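Long-range contacts in tight junction protein ZO-3 (PDB 3KFV), which links tight-junction transmembrane proteins such as claudins and occludin to the actin cytoskeleton as a scaffold, represented here by its SH3 and guanylate kinase-like domains: residues F5-H10 / P132-V137; D27-L32 / A51-R56; S143-V148 / E196-A201; P220-F225 / H264-T269. All coordinates share one frame; numbering follows the deposited sequence.

Interaction 1. Residues F5-H10 / P132-V137; sequences FYIRTH and PPYERV
In the antiparallel sheet of the SH3 part, strand 5-9 lies beside strand 134-137, and Arg8 faces Glu135 in a hydrogen-bonded pair. Arg8 N gives a bond of 2.8 Å to Glu135 O. Glu135 N returns one of 3.0 Å to Arg8 O. Two residues on, His10 N bonds Pro133 O at 2.9 Å. The side chain of Glu135 has CG anti to the backbone N (chi1 -173°) and runs extended, bringing OE2 to two donors. Arg8 NE meets OE2 of Glu135 at 3.0 Å in a salt bridge, within the guanidinium plane. His10 NE2 meets the same Glu135 OE2 at 2.9 Å, from above the carboxylate plane and close to its own ring plane. The two donors come from opposite faces of the carboxylate. The carboxylate would probably polarise the His10 ring, whose ND1 bonds the hydroxyl of Tyr215.

Strand 134-141 follows the first four strands after a long gap in the chain. It pairs with strand 5-9 on one side and strand 294-298 on the other, as in the split SH3 fold of the MAGUK family. On the face shared by Ile7 and Arg136, CD1 of Ile7 touches CG of Arg136 at 3.4 Å. Arg136 CD lies over one face of the Phe5 ring, and Phe5 CD1 sits above the centre of the guanidinium, the two planes 29° apart. Arg136 NE forms a salt bridge with Glu299.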
# COMPACT_ATOMS: atom_id res chain seq x y z
N PHE A 5 4.01 -19.56 -13.06
CA PHE A 5 3.66 -19.21 -11.70
C PHE A 5 3.88 -17.72 -11.47
O PHE A 5 4.26 -16.99 -12.39
CB PHE A 5 4.52 -19.99 -10.72
CG PHE A 5 5.96 -20.06 -11.12
CD1 PHE A 5 6.48 -21.21 -11.69
CD2 PHE A 5 6.78 -18.96 -10.95
CE1 PHE A 5 7.81 -21.27 -12.06
CE2 PHE A 5 8.11 -19.02 -11.33
CZ PHE A 5 8.63 -20.17 -11.88
N TYR A 6 3.65 -17.28 -10.24
CA TYR A 6 3.87 -15.89 -9.88
C TYR A 6 5.06 -15.80 -8.94
O TYR A 6 5.27 -16.67 -8.10
CB TYR A 6 2.63 -15.28 -9.22
CG TYR A 6 1.42 -15.24 -10.13
CD1 TYR A 6 1.28 -14.25 -11.10
CD2 TYR A 6 0.42 -16.18 -10.01
CE1 TYR A 6 0.17 -14.20 -11.92
CE2 TYR A 6 -0.70 -16.15 -10.83
CZ TYR A 6 -0.82 -15.17 -11.79
OH TYR A 6 -1.94 -15.15 -12.60
N ILE A 7 5.85 -14.75 -9.10
CA ILE A 7 7.06 -14.61 -8.32
C ILE A 7 7.15 -13.22 -7.70
O ILE A 7 6.75 -12.22 -8.32
CB ILE A 7 8.31 -14.89 -9.19
CG1 ILE A 7 9.33 -15.73 -8.41
CG2 ILE A 7 8.93 -13.60 -9.69
CD1 ILE A 7 8.89 -17.16 -8.20
N ARG A 8 7.63 -13.15 -6.47
CA ARG A 8 7.91 -11.87 -5.84
C ARG A 8 9.42 -11.69 -5.68
O ARG A 8 10.12 -12.61 -5.25
CB ARG A 8 7.18 -11.76 -4.50
CG ARG A 8 6.81 -10.34 -4.14
CD ARG A 8 5.81 -10.29 -2.99
NE ARG A 8 6.39 -10.66 -1.70
CZ ARG A 8 6.49 -9.83 -0.67
NH1 ARG A 8 6.07 -8.58 -0.78
NH2 ARG A 8 7.02 -10.25 0.48
N THR A 9 9.93 -10.52 -6.04
CA THR A 9 11.37 -10.28 -6.07
C THR A 9 11.86 -9.61 -4.79
O THR A 9 11.26 -8.65 -4.31
CB THR A 9 11.75 -9.42 -7.30
OG1 THR A 9 11.12 -8.14 -7.21
CG2 THR A 9 11.31 -10.09 -8.59
N HIS A 10 12.96 -10.11 -4.23
CA HIS A 10 13.49 -9.59 -2.98
C HIS A 10 14.92 -9.05 -3.10
O HIS A 10 15.70 -9.07 -2.15
CB HIS A 10 13.39 -10.65 -1.88
CG HIS A 10 11.98 -10.99 -1.51
ND1 HIS A 10 11.24 -10.23 -0.63
CD2 HIS A 10 11.16 -11.98 -1.94
CE1 HIS A 10 10.03 -10.75 -0.51
NE2 HIS A 10 9.96 -11.82 -1.29
N PRO A 132 13.52 -15.19 0.39
CA PRO A 132 14.51 -15.59 -0.62
C PRO A 132 14.48 -14.61 -1.78
O PRO A 132 13.50 -13.87 -1.93
CB PRO A 132 13.99 -16.96 -1.09
CG PRO A 132 12.63 -17.17 -0.40
CD PRO A 132 12.23 -15.86 0.18
N PRO A 133 15.54 -14.59 -2.60
CA PRO A 133 15.59 -13.72 -3.79
C PRO A 133 14.29 -13.81 -4.59
O PRO A 133 13.73 -12.79 -4.98
CB PRO A 133 16.75 -14.31 -4.59
CG PRO A 133 17.66 -14.87 -3.55
CD PRO A 133 16.78 -15.37 -2.44
N TYR A 134 13.82 -15.03 -4.82
CA TYR A 134 12.54 -15.24 -5.49
C TYR A 134 11.59 -15.96 -4.54
O TYR A 134 11.95 -16.98 -3.93
CB TYR A 134 12.69 -16.09 -6.75
CG TYR A 134 13.15 -15.34 -7.98
CD1 TYR A 134 13.24 -13.95 -7.99
CD2 TYR A 134 13.47 -16.02 -9.14
CE1 TYR A 134 13.65 -13.26 -9.12
CE2 TYR A 134 13.89 -15.35 -10.28
CZ TYR A 134 13.98 -13.97 -10.26
OH TYR A 134 14.39 -13.32 -11.40
N GLU A 135 10.38 -15.43 -4.42
CA GLU A 135 9.36 -16.02 -3.57
C GLU A 135 8.14 -16.33 -4.41
O GLU A 135 7.49 -15.42 -4.91
CB GLU A 135 8.99 -15.04 -2.45
CG GLU A 135 8.06 -15.61 -1.40
CD GLU A 135 7.36 -14.53 -0.60
OE1 GLU A 135 6.68 -14.86 0.40
OE2 GLU A 135 7.48 -13.33 -0.97
N ARG A 136 7.84 -17.60 -4.59
CA ARG A 136 6.62 -17.97 -5.30
C ARG A 136 5.41 -17.53 -4.49
O ARG A 136 5.31 -17.83 -3.30
CB ARG A 136 6.58 -19.48 -5.58
CG ARG A 136 7.59 -19.93 -6.63
CD ARG A 136 7.34 -21.37 -7.07
NE ARG A 136 5.97 -21.58 -7.54
CZ ARG A 136 5.57 -22.61 -8.28
NH1 ARG A 136 6.44 -23.54 -8.66
NH2 ARG A 136 4.30 -22.70 -8.66
N VAL A 137 4.50 -16.81 -5.14
CA VAL A 137 3.30 -16.30 -4.47
C VAL A 137 2.02 -16.71 -5.21
O VAL A 137 2.04 -16.97 -6.41
CB VAL A 137 3.31 -14.75 -4.33
CG1 VAL A 137 4.36 -14.29 -3.34
CG2 VAL A 137 3.51 -14.09 -5.68

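Interaction 2. Residues D27-L32 / A51-R56; sequences DVFHVL and AVRMGR
His30 N donates a hydrogen bond to Val52 O at 2.9 Å, in the carbonyl plane. This is the shortest bond of an antiparallel pairing between two inner strands of the SH3 domain sheet, 28-32 and 51-54. Val52 N bonds back to His30 O at 3.0 Å, now from above the carbonyl plane. Further along, Met54 N reaches Val28 O at 3.1 Å.

The side chains sort onto two faces. On one lie Phe29, Val31, Ala51 and Arg53. Phe29 and Arg53 run side by side and point the same way. The Phe29 ring brings CE1 to 4.0 Å from Arg53 CB, and its plane stands 75° from the guanidinium. The charged end of Arg53 goes on to a salt bridge with Glu62. Ala51 CB sits between Phe29 and Val31, 4.2 Å from Val31 CG2.

On the other face are Val28, His30, Val52 and the selenomethionine Met54. The Met54 chain bends at chi2 (-78°), bringing SE to 4.0 Å from His30 CB. His30 ND1 is held by Glu60. At the end of the pairing, Leu32 CD1 packs on Val52 CG2 at 3.5 Å.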
# COMPACT_ATOMS: atom_id res chain seq x y z
N ASP A 27 8.16 -6.27 -6.02
CA ASP A 27 7.53 -6.41 -7.32
C ASP A 27 7.11 -7.85 -7.56
O ASP A 27 7.72 -8.78 -7.03
CB ASP A 27 8.47 -5.93 -8.43
CG ASP A 27 8.49 -4.41 -8.55
OD1 ASP A 27 7.42 -3.78 -8.42
OD2 ASP A 27 9.59 -3.84 -8.78
N VAL A 28 6.06 -8.03 -8.35
CA VAL A 28 5.53 -9.36 -8.62
C VAL A 28 5.50 -9.63 -10.12
O VAL A 28 5.15 -8.76 -10.91
CB VAL A 28 4.11 -9.55 -8.03
CG1 VAL A 28 3.55 -10.90 -8.42
CG2 VAL A 28 4.14 -9.42 -6.51
N PHE A 29 5.87 -10.84 -10.50
CA PHE A 29 5.89 -11.20 -11.91
C PHE A 29 5.11 -12.46 -12.21
O PHE A 29 5.27 -13.49 -11.55
CB PHE A 29 7.33 -11.35 -12.41
CG PHE A 29 8.09 -10.06 -12.47
CD1 PHE A 29 8.25 -9.40 -13.67
CD2 PHE A 29 8.61 -9.50 -11.32
CE1 PHE A 29 8.94 -8.21 -13.73
CE2 PHE A 29 9.30 -8.30 -11.37
CZ PHE A 29 9.46 -7.65 -12.57
N HIS A 30 4.24 -12.37 -13.20
CA HIS A 30 3.63 -13.56 -13.75
C HIS A 30 4.61 -14.16 -14.74
O HIS A 30 4.70 -13.71 -15.88
CB HIS A 30 2.31 -13.20 -14.44
CG HIS A 30 1.60 -14.39 -15.01
ND1 HIS A 30 0.81 -14.31 -16.14
CD2 HIS A 30 1.58 -15.69 -14.63
CE1 HIS A 30 0.32 -15.50 -16.41
NE2 HIS A 30 0.77 -16.35 -15.51
N VAL A 31 5.37 -15.15 -14.28
CA VAL A 31 6.34 -15.84 -15.13
C VAL A 31 5.62 -16.76 -16.10
O VAL A 31 5.11 -17.82 -15.70
CB VAL A 31 7.33 -16.66 -14.29
CG1 VAL A 31 8.32 -17.38 -15.19
CG2 VAL A 31 8.05 -15.76 -13.32
N LEU A 32 5.57 -16.36 -17.37
CA LEU A 32 4.81 -17.08 -18.38
C LEU A 32 5.42 -18.43 -18.73
O LEU A 32 4.70 -19.44 -18.83
CB LEU A 32 4.65 -16.23 -19.64
CG LEU A 32 3.91 -14.90 -19.44
CD1 LEU A 32 3.66 -14.20 -20.77
CD2 LEU A 32 2.60 -15.13 -18.69
N ALA A 51 8.63 -13.31 -18.45
CA ALA A 51 7.74 -12.84 -17.39
C ALA A 51 7.00 -11.55 -17.74
O ALA A 51 7.37 -10.85 -18.68
CB ALA A 51 8.52 -12.66 -16.10
N VAL A 52 5.97 -11.25 -16.97
CA VAL A 52 5.19 -10.03 -17.15
C VAL A 52 4.98 -9.36 -15.80
O VAL A 52 4.68 -10.03 -14.82
CB VAL A 52 3.82 -10.34 -17.77
CG1 VAL A 52 3.07 -9.06 -18.09
CG2 VAL A 52 3.98 -11.20 -19.02
N ARG A 53 5.16 -8.04 -15.74
CA ARG A 53 5.00 -7.35 -14.47
C ARG A 53 3.53 -7.20 -14.08
O ARG A 53 2.65 -7.09 -14.94
CB ARG A 53 5.68 -5.98 -14.47
CG ARG A 53 5.44 -5.20 -13.17
CD ARG A 53 6.24 -3.92 -13.10
NE ARG A 53 7.66 -4.15 -13.35
CZ ARG A 53 8.35 -3.57 -14.33
NH1 ARG A 53 7.75 -2.70 -15.14
NH2 ARG A 53 9.64 -3.84 -14.50
N MSE A 54 3.28 -7.20 -12.78
CA MSE A 54 1.93 -7.10 -12.26
C MSE A 54 1.80 -5.80 -11.47
O MSE A 54 2.51 -5.59 -10.49
CB MSE A 54 1.63 -8.29 -11.36
CG MSE A 54 1.75 -9.64 -12.06
SE MSE A 54 0.19 -10.08 -13.18
CE MSE A 54 -1.21 -10.05 -11.82
N GLY A 55 0.89 -4.93 -11.90
CA GLY A 55 0.66 -3.67 -11.22
C GLY A 55 -0.33 -3.83 -10.09
O GLY A 55 -0.90 -4.91 -9.92
N ARG A 56 -0.54 -2.76 -9.32
CA ARG A 56 -1.55 -2.76 -8.26
C ARG A 56 -2.92 -3.13 -8.81
O ARG A 56 -3.82 -3.55 -8.08
CB ARG A 56 -1.61 -1.38 -7.57

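Interaction 3. Residues S143-V148 / E196-A201; sequences SFKRPV and EKDKHA
The backbones of 145-148 and 198-201 run nearly in the same direction, 12° apart, and Val148 N closes them with a straight 2.8 Å bond to Ala201 O (172° at the hydrogen). Pro147 CA also leans on Ala201 O.

Two side chains carry most of the rest, Lys145 and His200. The His200 ring turns one edge to the opposite chain, where ND1 gives a 3.0 Å bond to Arg146 O, close to the ring plane. CG of His200 is anti to its carbonyl carbon (chi1 -64°), which swings the ring toward the 143-148 chain. Lys145 crosses it at about a right angle. Its CG lies over one ring face, toward the rim, and its CB makes an off-centre CH-pi contact, 4.1 Å from the ring centroid. Beyond the ring the extended Lys145 chain passes along Asp198 O, to which NZ makes a weak bond. Asp198 OD2 stays 4.0 Å from Lys145 NZ, beyond a salt bridge. An alanine in place of His200 would probably leave Arg146 O without this donor and take away the surface under the Lys145 chain.

The contact lies where strands 148-151 and 200-203 begin, side by side in the parallel sheet of the guanylate kinase-like domain. Helix 188-196 covers Pro147 and Ala201, and Ile287 of helix 278-290 touches Val148 and His200.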
# COMPACT_ATOMS: atom_id res chain seq x y z
N SER A 143 -7.11 -13.54 5.04
CA SER A 143 -7.71 -14.28 6.14
C SER A 143 -7.60 -13.43 7.39
O SER A 143 -7.51 -13.93 8.50
CB SER A 143 -7.00 -15.61 6.36
OG SER A 143 -5.62 -15.39 6.63
N PHE A 144 -7.58 -12.12 7.17
CA PHE A 144 -7.55 -11.15 8.26
C PHE A 144 -8.10 -9.83 7.75
O PHE A 144 -8.18 -9.61 6.54
CB PHE A 144 -6.12 -10.98 8.81
CG PHE A 144 -5.14 -10.44 7.80
CD1 PHE A 144 -4.84 -9.09 7.77
CD2 PHE A 144 -4.54 -11.28 6.89
CE1 PHE A 144 -3.94 -8.59 6.85
CE2 PHE A 144 -3.64 -10.78 5.95
CZ PHE A 144 -3.34 -9.43 5.94
N LYS A 145 -8.52 -8.96 8.67
CA LYS A 145 -9.00 -7.65 8.25
C LYS A 145 -7.82 -6.73 7.94
O LYS A 145 -6.97 -6.47 8.80
CB LYS A 145 -9.96 -7.07 9.30
CG LYS A 145 -11.40 -7.59 9.13
CD LYS A 145 -12.31 -7.17 10.26
CE LYS A 145 -13.76 -7.50 9.95
NZ LYS A 145 -14.70 -7.09 11.05
N ARG A 146 -7.77 -6.27 6.70
CA ARG A 146 -6.63 -5.52 6.20
C ARG A 146 -6.55 -4.12 6.81
O ARG A 146 -7.56 -3.45 6.97
CB ARG A 146 -6.71 -5.41 4.67
CG ARG A 146 -6.81 -6.74 3.95
CD ARG A 146 -7.15 -6.56 2.47
NE ARG A 146 -6.20 -5.70 1.78
CZ ARG A 146 -6.33 -5.27 0.52
NH1 ARG A 146 -7.37 -5.63 -0.20
NH2 ARG A 146 -5.41 -4.48 -0.01
N PRO A 147 -5.33 -3.68 7.16
CA PRO A 147 -5.20 -2.31 7.67
C PRO A 147 -5.70 -1.32 6.63
O PRO A 147 -5.64 -1.61 5.44
CB PRO A 147 -3.69 -2.16 7.89
CG PRO A 147 -3.19 -3.55 8.06
CD PRO A 147 -4.04 -4.40 7.16
N VAL A 148 -6.21 -0.18 7.07
CA VAL A 148 -6.73 0.81 6.14
C VAL A 148 -5.98 2.12 6.32
O VAL A 148 -5.98 2.70 7.40
CB VAL A 148 -8.25 1.04 6.33
CG1 VAL A 148 -8.76 2.10 5.36
CG2 VAL A 148 -9.03 -0.26 6.14
N GLU A 196 -5.78 -8.69 15.24
CA GLU A 196 -6.06 -9.89 16.03
C GLU A 196 -7.43 -9.80 16.70
O GLU A 196 -8.09 -10.82 16.91
CB GLU A 196 -4.97 -10.12 17.09
CG GLU A 196 -3.68 -10.74 16.56
N LYS A 197 -7.85 -8.57 17.03
CA LYS A 197 -9.19 -8.32 17.56
C LYS A 197 -10.22 -8.37 16.43
O LYS A 197 -11.37 -7.98 16.62
CB LYS A 197 -9.28 -6.94 18.21
CG LYS A 197 -8.40 -6.73 19.43
CD LYS A 197 -8.52 -5.29 19.92
CE LYS A 197 -7.63 -5.03 21.12
NZ LYS A 197 -7.72 -3.61 21.58
N ASP A 198 -9.80 -8.81 15.26
CA ASP A 198 -10.67 -8.87 14.09
C ASP A 198 -11.23 -7.50 13.70
O ASP A 198 -12.40 -7.38 13.35
CB ASP A 198 -11.83 -9.84 14.33
CG ASP A 198 -12.32 -10.48 13.05
OD1 ASP A 198 -11.46 -10.94 12.26
OD2 ASP A 198 -13.56 -10.52 12.84
N LYS A 199 -10.39 -6.48 13.75
CA LYS A 199 -10.80 -5.14 13.33
C LYS A 199 -9.83 -4.57 12.30
O LYS A 199 -8.67 -4.97 12.24
CB LYS A 199 -10.85 -4.20 14.53
CG LYS A 199 -11.81 -4.61 15.61
CD LYS A 199 -11.81 -3.56 16.72
CE LYS A 199 -12.49 -4.06 17.98
NZ LYS A 199 -12.23 -3.10 19.10
N HIS A 200 -10.31 -3.63 11.49
CA HIS A 200 -9.45 -2.87 10.59
C HIS A 200 -8.65 -1.87 11.41
O HIS A 200 -9.24 -1.06 12.13
CB HIS A 200 -10.26 -2.09 9.56
CG HIS A 200 -11.05 -2.95 8.63
ND1 HIS A 200 -10.46 -3.78 7.69
CD2 HIS A 200 -12.38 -3.08 8.46
CE1 HIS A 200 -11.40 -4.39 7.00
NE2 HIS A 200 -12.57 -3.99 7.44
N ALA A 201 -7.33 -1.92 11.30
CA ALA A 201 -6.49 -0.91 11.91
C ALA A 201 -6.45 0.31 10.99
O ALA A 201 -6.06 0.20 9.83
CB ALA A 201 -5.09 -1.45 12.15

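Interaction 4. Residues P220-F225 / H264-T269; sequences PIVVFF and HLFTAT
Val222 O is gripped by two backbone donors, Thr267 N at 2.9 Å and Ala268 N at 3.0 Å. The first comes in the carbonyl plane on a lone pair, the second nearly along the C=O axis. Phe224 N then bonds Ala268 O at 2.8 Å. Thr267 OG1 accepts from Val222 N at 3.1 Å and is also bonded to Gln290.

The Phe224 and Phe266 rings are nearly parallel, 10° apart, but displaced, with centroids 4.6 Å apart, so little of one faces the other. Phe224 CG is anti to the backbone N (chi1 176°), which carries its ring off beyond the rim of Phe266. Phe224 CB is left over the middle of the Phe266 ring, 3.5 Å from its centroid, in a CH-pi contact. An alanine in place of Phe266 would probably open a gap beside Phe224 and leave its CB without that ring face.

Among the aliphatic groups, Val222 CG1 packs near Phe266 CD1, and Val223 CG2 meets Ala268 CB at 4.1 Å on the opposite face of the sheet. Helices 248-262 and 278-290 cover these two faces at Phe224 and Val223. Parallel strands 221-227 and 268-272, linked through helices, are typical of the guanylate kinase fold.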
# COMPACT_ATOMS: atom_id res chain seq x y z
N PRO A 220 -2.25 -2.78 3.02
CA PRO A 220 -3.33 -1.91 3.50
C PRO A 220 -4.27 -1.59 2.35
O PRO A 220 -3.88 -1.72 1.19
CB PRO A 220 -2.59 -0.62 3.90
CG PRO A 220 -1.14 -0.95 3.89
CD PRO A 220 -0.95 -2.09 2.96
N ILE A 221 -5.49 -1.20 2.67
CA ILE A 221 -6.34 -0.54 1.70
C ILE A 221 -5.98 0.94 1.80
O ILE A 221 -6.08 1.54 2.86
CB ILE A 221 -7.83 -0.77 2.00
CG1 ILE A 221 -8.17 -2.25 1.91
CG2 ILE A 221 -8.70 0.05 1.05
CD1 ILE A 221 -9.55 -2.61 2.43
N VAL A 222 -5.51 1.52 0.70
CA VAL A 222 -5.07 2.91 0.73
C VAL A 222 -6.02 3.84 -0.02
O VAL A 222 -6.20 3.71 -1.22
CB VAL A 222 -3.66 3.08 0.14
CG1 VAL A 222 -3.25 4.53 0.23
CG2 VAL A 222 -2.69 2.21 0.89
N VAL A 223 -6.62 4.77 0.71
CA VAL A 223 -7.63 5.65 0.14
C VAL A 223 -7.21 7.11 0.21
O VAL A 223 -6.93 7.63 1.29
CB VAL A 223 -8.99 5.48 0.85
CG1 VAL A 223 -9.97 6.55 0.38
CG2 VAL A 223 -9.53 4.08 0.60
N PHE A 224 -7.17 7.77 -0.94
CA PHE A 224 -6.75 9.17 -1.01
C PHE A 224 -7.93 10.07 -1.37
O PHE A 224 -8.67 9.79 -2.31
CB PHE A 224 -5.61 9.34 -2.02
CG PHE A 224 -5.19 10.77 -2.23
CD1 PHE A 224 -4.28 11.37 -1.37
CD2 PHE A 224 -5.71 11.52 -3.27
CE1 PHE A 224 -3.89 12.68 -1.56
CE2 PHE A 224 -5.33 12.83 -3.46
CZ PHE A 224 -4.42 13.41 -2.60
N PHE A 225 -8.10 11.15 -0.61
CA PHE A 225 -9.21 12.07 -0.81
C PHE A 225 -8.76 13.34 -1.52
O PHE A 225 -7.86 14.04 -1.04
CB PHE A 225 -9.84 12.43 0.53
CG PHE A 225 -10.57 11.30 1.18
CD1 PHE A 225 -11.86 10.98 0.79
CD2 PHE A 225 -9.97 10.55 2.17
CE1 PHE A 225 -12.55 9.94 1.37
CE2 PHE A 225 -10.66 9.50 2.77
CZ PHE A 225 -11.95 9.20 2.37
N HIS A 264 0.97 6.04 -7.14
CA HIS A 264 1.15 4.62 -7.41
C HIS A 264 0.76 3.73 -6.23
O HIS A 264 0.50 2.55 -6.39
CB HIS A 264 2.59 4.33 -7.87
CG HIS A 264 3.61 4.47 -6.78
ND1 HIS A 264 4.19 5.68 -6.44
CD2 HIS A 264 4.18 3.54 -5.97
CE1 HIS A 264 5.05 5.49 -5.46
NE2 HIS A 264 5.07 4.21 -5.15
N LEU A 265 0.72 4.32 -5.04
CA LEU A 265 0.42 3.58 -3.82
C LEU A 265 -1.06 3.58 -3.45
O LEU A 265 -1.46 2.93 -2.48
CB LEU A 265 1.24 4.15 -2.65
CG LEU A 265 2.76 4.01 -2.69
CD1 LEU A 265 3.39 4.81 -1.55
CD2 LEU A 265 3.16 2.54 -2.60
N PHE A 266 -1.88 4.30 -4.20
CA PHE A 266 -3.31 4.40 -3.90
C PHE A 266 -4.05 3.17 -4.41
O PHE A 266 -3.82 2.73 -5.54
CB PHE A 266 -3.93 5.64 -4.55
CG PHE A 266 -3.32 6.94 -4.12
CD1 PHE A 266 -2.45 6.99 -3.04
CD2 PHE A 266 -3.65 8.11 -4.77
CE1 PHE A 266 -1.89 8.19 -2.63
CE2 PHE A 266 -3.10 9.32 -4.37
CZ PHE A 266 -2.22 9.36 -3.29
N THR A 267 -4.95 2.63 -3.59
CA THR A 267 -5.86 1.59 -4.07
C THR A 267 -7.23 2.18 -4.35
O THR A 267 -8.08 1.52 -4.95
CB THR A 267 -5.97 0.39 -3.10
OG1 THR A 267 -6.81 0.73 -1.99
CG2 THR A 267 -4.59 -0.05 -2.60
N ALA A 268 -7.44 3.43 -3.92
CA ALA A 268 -8.65 4.18 -4.27
C ALA A 268 -8.47 5.67 -4.06
O ALA A 268 -7.76 6.11 -3.16
CB ALA A 268 -9.84 3.68 -3.48
N THR A 269 -9.13 6.46 -4.91
CA THR A 269 -9.21 7.90 -4.70
C THR A 269 -10.69 8.26 -4.63
O THR A 269 -11.52 7.60 -5.25
CB THR A 269 -8.52 8.72 -5.82
OG1 THR A 269 -9.41 8.85 -6.94
CG2 THR A 269 -7.22 8.05 -6.27

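From the N terminus, strand 5-9 opens the loop of interaction 1, which closes only at 132-137. Interaction 2 is nested inside it and pairs 27-32 with 51-56. The two contacts share one antiparallel sheet, in which strands 5-9 and 28-33 are neighbours. After strand 134-141 the chain enters the parallel sheet of the guanylate kinase-like domain. Interaction 3 opens and closes there, then interaction 4 does the same, and none of the loops cross. These two meet where Pro147 adjoins Ile221, and strand 148-151 lies between strands 200-203 and 221-227. The centres of interactions 1 and 3 are about 25 Å apart.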